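Local coordinates for protein Exo-beta-1,4-mannosidase (Rhizomucor miehei, PDB 4LYP) that probably removes mannose units from the non-reducing ends of beta-1,4-linked mannosides as an extracellular family 5 glycoside hydrolase, with some transglycosylation activity, at residues W63-G75 / N403-H415. Residues are numbered along the deposited sequence; the frame is centred on the assembly and turned at random.
Sequences WQGMNLGADDCSG and NPYGMVWLGDPPH
W63 and W409 bring their six-membered rings together obliquely, planes 56° apart, with CZ3 of W63 3.7 Å from CZ3 of W409, and this indole pair forms the dense end of the contact. An indole suits position 63 because it is apolar yet carries one donor: NE1 gives a fairly straight bond to G411 O (2.8 Å, 160° at the hydrogen), the oxygen lying near the ring plane although the donor stands well above the carbonyl plane. P413 CG rests over one face of W63 as a CH-pi contact, 4.1 Å from the six-membered ring centroid. On W409, N67 CB lies over one face and M407 CB over the opposite one, while L68 CD2 lies 3.8 Å from CD1 of W409. Q64 lays CB beside CE3 of W409 and its OE1 over the W63 face opposite P413; its NE2 donates a hydrogen bond to Y392 O, outside the two segments. In this TIM barrel, the loop after strand 386-394 thus folds over the short helix 65-69 that follows strand 53-61, with the P413 side chain about 8 Å from a guanidine bound in the crystal. Toward N403 and Y405 the packing is looser and partly solvent-exposed. Y405, long enough to reach across, donates from OH to C73 O (2.7 Å) in the carbonyl plane, and a water bridges G75 O and N403 ND2. G75, with a positive phi of 90°, lies against the Y405 ring, where a CB would clash with CD1.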
loop_
_atom_site.group_PDB
_atom_site.type_symbol
_atom_site.label_atom_id
_atom_site.label_comp_id
_atom_site.label_asym_id
_atom_site.label_seq_id
_atom_site.Cartn_x
_atom_site.Cartn_y
_atom_site.Cartn_z
ATOM N N TRP A 63 -5.869 0.460 -2.337
ATOM C CA TRP A 63 -6.195 1.148 -1.092
ATOM C C TRP A 63 -7.609 1.706 -1.095
ATOM O O TRP A 63 -8.168 1.986 -0.021
ATOM C CB TRP A 63 -5.180 2.258 -0.824
ATOM C CG TRP A 63 -5.166 3.260 -1.957
ATOM C CD1 TRP A 63 -4.407 3.214 -3.135
ATOM C CD2 TRP A 63 -6.078 4.359 -2.130
ATOM N NE1 TRP A 63 -4.826 4.184 -4.000
ATOM C CE2 TRP A 63 -5.839 4.902 -3.434
ATOM C CE3 TRP A 63 -7.060 4.927 -1.300
ATOM C CZ2 TRP A 63 -6.586 5.958 -3.926
ATOM C CZ3 TRP A 63 -7.762 6.026 -1.772
ATOM C CH2 TRP A 63 -7.572 6.505 -3.078
ATOM N N GLN A 64 -8.240 1.877 -2.276
ATOM C CA GLN A 64 -9.604 2.379 -2.380
ATOM C C GLN A 64 -10.629 1.311 -2.246
ATOM O O GLN A 64 -11.824 1.565 -2.311
ATOM C CB GLN A 64 -9.777 3.157 -3.714
ATOM C CG GLN A 64 -9.798 2.290 -4.992
ATOM C CD GLN A 64 -8.464 1.922 -5.586
ATOM O OE1 GLN A 64 -7.442 1.724 -4.878
ATOM N NE2 GLN A 64 -8.426 1.813 -6.903
ATOM N N GLY A 65 -10.187 0.036 -1.992
ATOM C CA GLY A 65 -11.123 -1.089 -1.988
ATOM C C GLY A 65 -12.194 -0.935 -0.935
ATOM O O GLY A 65 -13.376 -1.243 -1.168
ATOM N N MET A 66 -11.830 -0.558 0.327
ATOM C CA MET A 66 -12.820 -0.462 1.387
ATOM C C MET A 66 -13.910 0.526 0.996
ATOM O O MET A 66 -15.118 0.261 1.139
ATOM C CB MET A 66 -12.110 -0.071 2.668
ATOM C CG MET A 66 -13.052 0.472 3.766
ATOM S SD MET A 66 -12.211 0.764 5.344
ATOM C CE MET A 66 -11.146 2.125 4.881
ATOM N N ASN A 67 -13.530 1.710 0.468
ATOM C CA ASN A 67 -14.524 2.707 0.098
ATOM C C ASN A 67 -15.364 2.310 -1.087
ATOM O O ASN A 67 -16.560 2.610 -1.127
ATOM C CB ASN A 67 -13.894 4.063 -0.167
ATOM C CG ASN A 67 -13.661 4.852 1.115
ATOM O OD1 ASN A 67 -14.639 5.530 1.585
ATOM N ND2 ASN A 67 -12.537 4.766 1.676
ATOM N N LEU A 68 -14.810 1.579 -2.051
ATOM C CA LEU A 68 -15.624 1.086 -3.179
ATOM C C LEU A 68 -16.533 -0.076 -2.755
ATOM O O LEU A 68 -17.632 -0.232 -3.325
ATOM C CB LEU A 68 -14.750 0.657 -4.360
ATOM C CG LEU A 68 -14.146 1.805 -5.160
ATOM C CD1 LEU A 68 -13.257 1.233 -6.215
ATOM C CD2 LEU A 68 -15.193 2.705 -5.764
ATOM N N GLY A 69 -16.146 -0.879 -1.749
ATOM C CA GLY A 69 -16.990 -1.959 -1.281
ATOM C C GLY A 69 -18.149 -1.492 -0.418
ATOM O O GLY A 69 -19.056 -2.279 -0.160
ATOM N N ALA A 70 -18.109 -0.239 0.024
ATOM C CA ALA A 70 -19.201 0.280 0.872
ATOM C C ALA A 70 -20.522 0.355 0.073
ATOM O O ALA A 70 -20.485 0.408 -1.134
ATOM C CB ALA A 70 -18.770 1.664 1.336
ATOM N N ASP A 71 -21.634 0.392 0.796
ATOM C CA ASP A 71 -22.936 0.503 0.073
ATOM C C ASP A 71 -23.037 1.872 -0.578
ATOM O O ASP A 71 -22.190 2.831 -0.350
ATOM C CB ASP A 71 -24.126 0.254 0.975
ATOM C CG ASP A 71 -24.201 1.195 2.175
ATOM O OD1 ASP A 71 -23.702 2.363 2.168
ATOM O OD2 ASP A 71 -24.928 0.760 3.124
ATOM N N ASP A 72 -24.035 2.062 -1.425
ATOM C CA ASP A 72 -24.152 3.292 -2.207
ATOM C C ASP A 72 -24.278 4.494 -1.266
ATOM O O ASP A 72 -23.764 5.527 -1.564
ATOM C CB ASP A 72 -25.407 3.197 -3.118
ATOM C CG ASP A 72 -25.168 2.216 -4.317
ATOM O OD1 ASP A 72 -23.976 1.838 -4.595
ATOM O OD2 ASP A 72 -26.142 1.823 -4.983
ATOM N N CYS A 73 -25.047 4.346 -0.169
ATOM C CA CYS A 73 -25.268 5.521 0.650
ATOM C C CYS A 73 -24.001 6.029 1.279
ATOM O O CYS A 73 -23.925 7.205 1.563
ATOM C CB CYS A 73 -26.335 5.258 1.667
ATOM S SG CYS A 73 -27.926 5.235 0.774
ATOM N N SER A 74 -22.979 5.163 1.449
ATOM C CA SER A 74 -21.703 5.499 2.040
ATOM C C SER A 74 -20.658 5.799 0.935
ATOM O O SER A 74 -19.463 5.836 1.210
ATOM C CB SER A 74 -21.185 4.377 2.900
ATOM O OG SER A 74 -22.154 4.109 3.914
ATOM N N GLY A 75 -21.115 6.008 -0.313
ATOM C CA GLY A 75 -20.214 6.444 -1.389
ATOM C C GLY A 75 -19.545 5.312 -2.175
ATOM O O GLY A 75 -18.663 5.582 -2.970
ATOM N N ASN A 403 -17.947 11.715 -7.071
ATOM C CA ASN A 403 -19.165 11.246 -6.490
ATOM C C ASN A 403 -19.726 12.292 -5.441
ATOM O O ASN A 403 -19.111 13.382 -5.297
ATOM C CB ASN A 403 -18.980 9.844 -5.932
ATOM C CG ASN A 403 -18.354 9.798 -4.548
ATOM O OD1 ASN A 403 -17.909 10.824 -3.993
ATOM N ND2 ASN A 403 -18.288 8.631 -3.952
ATOM N N PRO A 404 -20.870 12.054 -4.806
ATOM C CA PRO A 404 -21.459 13.081 -3.926
ATOM C C PRO A 404 -20.606 13.399 -2.712
ATOM O O PRO A 404 -20.822 14.468 -2.107
ATOM C CB PRO A 404 -22.831 12.461 -3.522
ATOM C CG PRO A 404 -23.137 11.544 -4.699
ATOM C CD PRO A 404 -21.805 10.967 -5.095
ATOM N N TYR A 405 -19.658 12.556 -2.364
ATOM C CA TYR A 405 -18.665 12.815 -1.310
ATOM C C TYR A 405 -17.429 13.502 -1.840
ATOM O O TYR A 405 -16.488 13.733 -1.067
ATOM C CB TYR A 405 -18.294 11.495 -0.618
ATOM C CG TYR A 405 -19.427 10.888 0.177
ATOM C CD1 TYR A 405 -20.279 9.956 -0.370
ATOM C CD2 TYR A 405 -19.620 11.257 1.524
ATOM C CE1 TYR A 405 -21.310 9.388 0.412
ATOM C CE2 TYR A 405 -20.594 10.714 2.295
ATOM C CZ TYR A 405 -21.418 9.750 1.736
ATOM O OH TYR A 405 -22.368 9.152 2.548
ATOM N N GLY A 406 -17.401 13.852 -3.117
ATOM C CA GLY A 406 -16.249 14.507 -3.641
ATOM C C GLY A 406 -15.104 13.637 -4.137
ATOM O O GLY A 406 -14.030 14.124 -4.454
ATOM N N MET A 407 -15.382 12.332 -4.245
ATOM C CA MET A 407 -14.289 11.384 -4.581
ATOM C C MET A 407 -14.333 11.014 -6.053
ATOM O O MET A 407 -15.391 10.605 -6.560
ATOM C CB MET A 407 -14.468 10.116 -3.742
ATOM C CG MET A 407 -14.398 10.372 -2.262
ATOM S SD MET A 407 -12.742 10.710 -1.626
ATOM C CE MET A 407 -12.715 12.498 -1.472
ATOM N N VAL A 408 -13.181 11.088 -6.697
ATOM C CA VAL A 408 -12.955 10.446 -8.013
ATOM C C VAL A 408 -12.109 9.242 -7.685
ATOM O O VAL A 408 -10.880 9.307 -7.589
ATOM C CB VAL A 408 -12.260 11.390 -9.027
ATOM C CG1 VAL A 408 -12.040 10.646 -10.364
ATOM C CG2 VAL A 408 -13.097 12.629 -9.264
ATOM N N TRP A 409 -12.782 8.099 -7.441
ATOM C CA TRP A 409 -12.054 6.909 -6.958
ATOM C C TRP A 409 -11.272 6.345 -8.104
ATOM O O TRP A 409 -11.778 6.142 -9.220
ATOM C CB TRP A 409 -13.017 5.850 -6.421
ATOM C CG TRP A 409 -13.657 6.254 -5.100
ATOM C CD1 TRP A 409 -14.987 6.382 -4.839
ATOM C CD2 TRP A 409 -12.973 6.500 -3.841
ATOM N NE1 TRP A 409 -15.214 6.686 -3.517
ATOM C CE2 TRP A 409 -13.971 6.799 -2.872
ATOM C CE3 TRP A 409 -11.630 6.533 -3.443
ATOM C CZ2 TRP A 409 -13.660 7.113 -1.545
ATOM C CZ3 TRP A 409 -11.349 6.836 -2.134
ATOM C CH2 TRP A 409 -12.335 7.105 -1.196
ATOM N N LEU A 410 -10.007 6.031 -7.833
ATOM C CA LEU A 410 -9.077 5.355 -8.775
ATOM C C LEU A 410 -7.815 5.108 -7.940
ATOM O O LEU A 410 -7.869 5.142 -6.708
ATOM C CB LEU A 410 -8.884 6.120 -10.102
ATOM C CG LEU A 410 -8.888 7.621 -10.052
ATOM C CD1 LEU A 410 -7.742 8.217 -9.213
ATOM C CD2 LEU A 410 -8.868 8.141 -11.474
ATOM N N GLY A 411 -6.667 4.835 -8.582
ATOM C CA GLY A 411 -5.491 4.413 -7.816
ATOM C C GLY A 411 -4.712 5.566 -7.150
ATOM O O GLY A 411 -3.776 5.260 -6.398
ATOM N N ASP A 412 -5.047 6.810 -7.460
ATOM C CA ASP A 412 -4.362 7.974 -6.925
ATOM C C ASP A 412 -5.141 8.552 -5.768
ATOM O O ASP A 412 -6.304 8.964 -5.967
ATOM C CB ASP A 412 -4.175 9.022 -8.028
ATOM C CG ASP A 412 -3.492 8.365 -9.219
ATOM O OD1 ASP A 412 -2.295 8.068 -9.139
ATOM O OD2 ASP A 412 -4.191 8.114 -10.245
ATOM N N PRO A 413 -4.596 8.636 -4.559
ATOM C CA PRO A 413 -5.366 9.233 -3.446
ATOM C C PRO A 413 -5.567 10.729 -3.651
ATOM O O PRO A 413 -4.923 11.357 -4.486
ATOM C CB PRO A 413 -4.481 8.902 -2.199
ATOM C CG PRO A 413 -3.525 7.818 -2.631
ATOM C CD PRO A 413 -3.291 8.098 -4.108
ATOM N N PRO A 414 -6.469 11.299 -2.842
ATOM C CA PRO A 414 -6.979 12.660 -3.154
ATOM C C PRO A 414 -6.023 13.783 -2.713
ATOM O O PRO A 414 -6.406 14.943 -2.807
ATOM C CB PRO A 414 -8.279 12.727 -2.428
ATOM C CG PRO A 414 -8.164 11.730 -1.292
ATOM C CD PRO A 414 -7.358 10.578 -1.879
ATOM N N HIS A 415 -4.822 13.452 -2.271
ATOM C CA HIS A 415 -3.780 14.447 -2.066
ATOM C C HIS A 415 -2.915 14.619 -3.344
ATOM O O HIS A 415 -2.000 15.466 -3.326
ATOM C CB HIS A 415 -2.896 14.133 -0.877
ATOM C CG HIS A 415 -1.992 12.966 -1.128
ATOM N ND1 HIS A 415 -2.439 11.821 -1.766
ATOM C CD2 HIS A 415 -0.649 12.806 -0.852
ATOM C CE1 HIS A 415 -1.403 10.989 -1.871
ATOM N NE2 HIS A 415 -0.323 11.557 -1.323
HETATM O O HOH W 1 -19.384 6.273 -5.554
#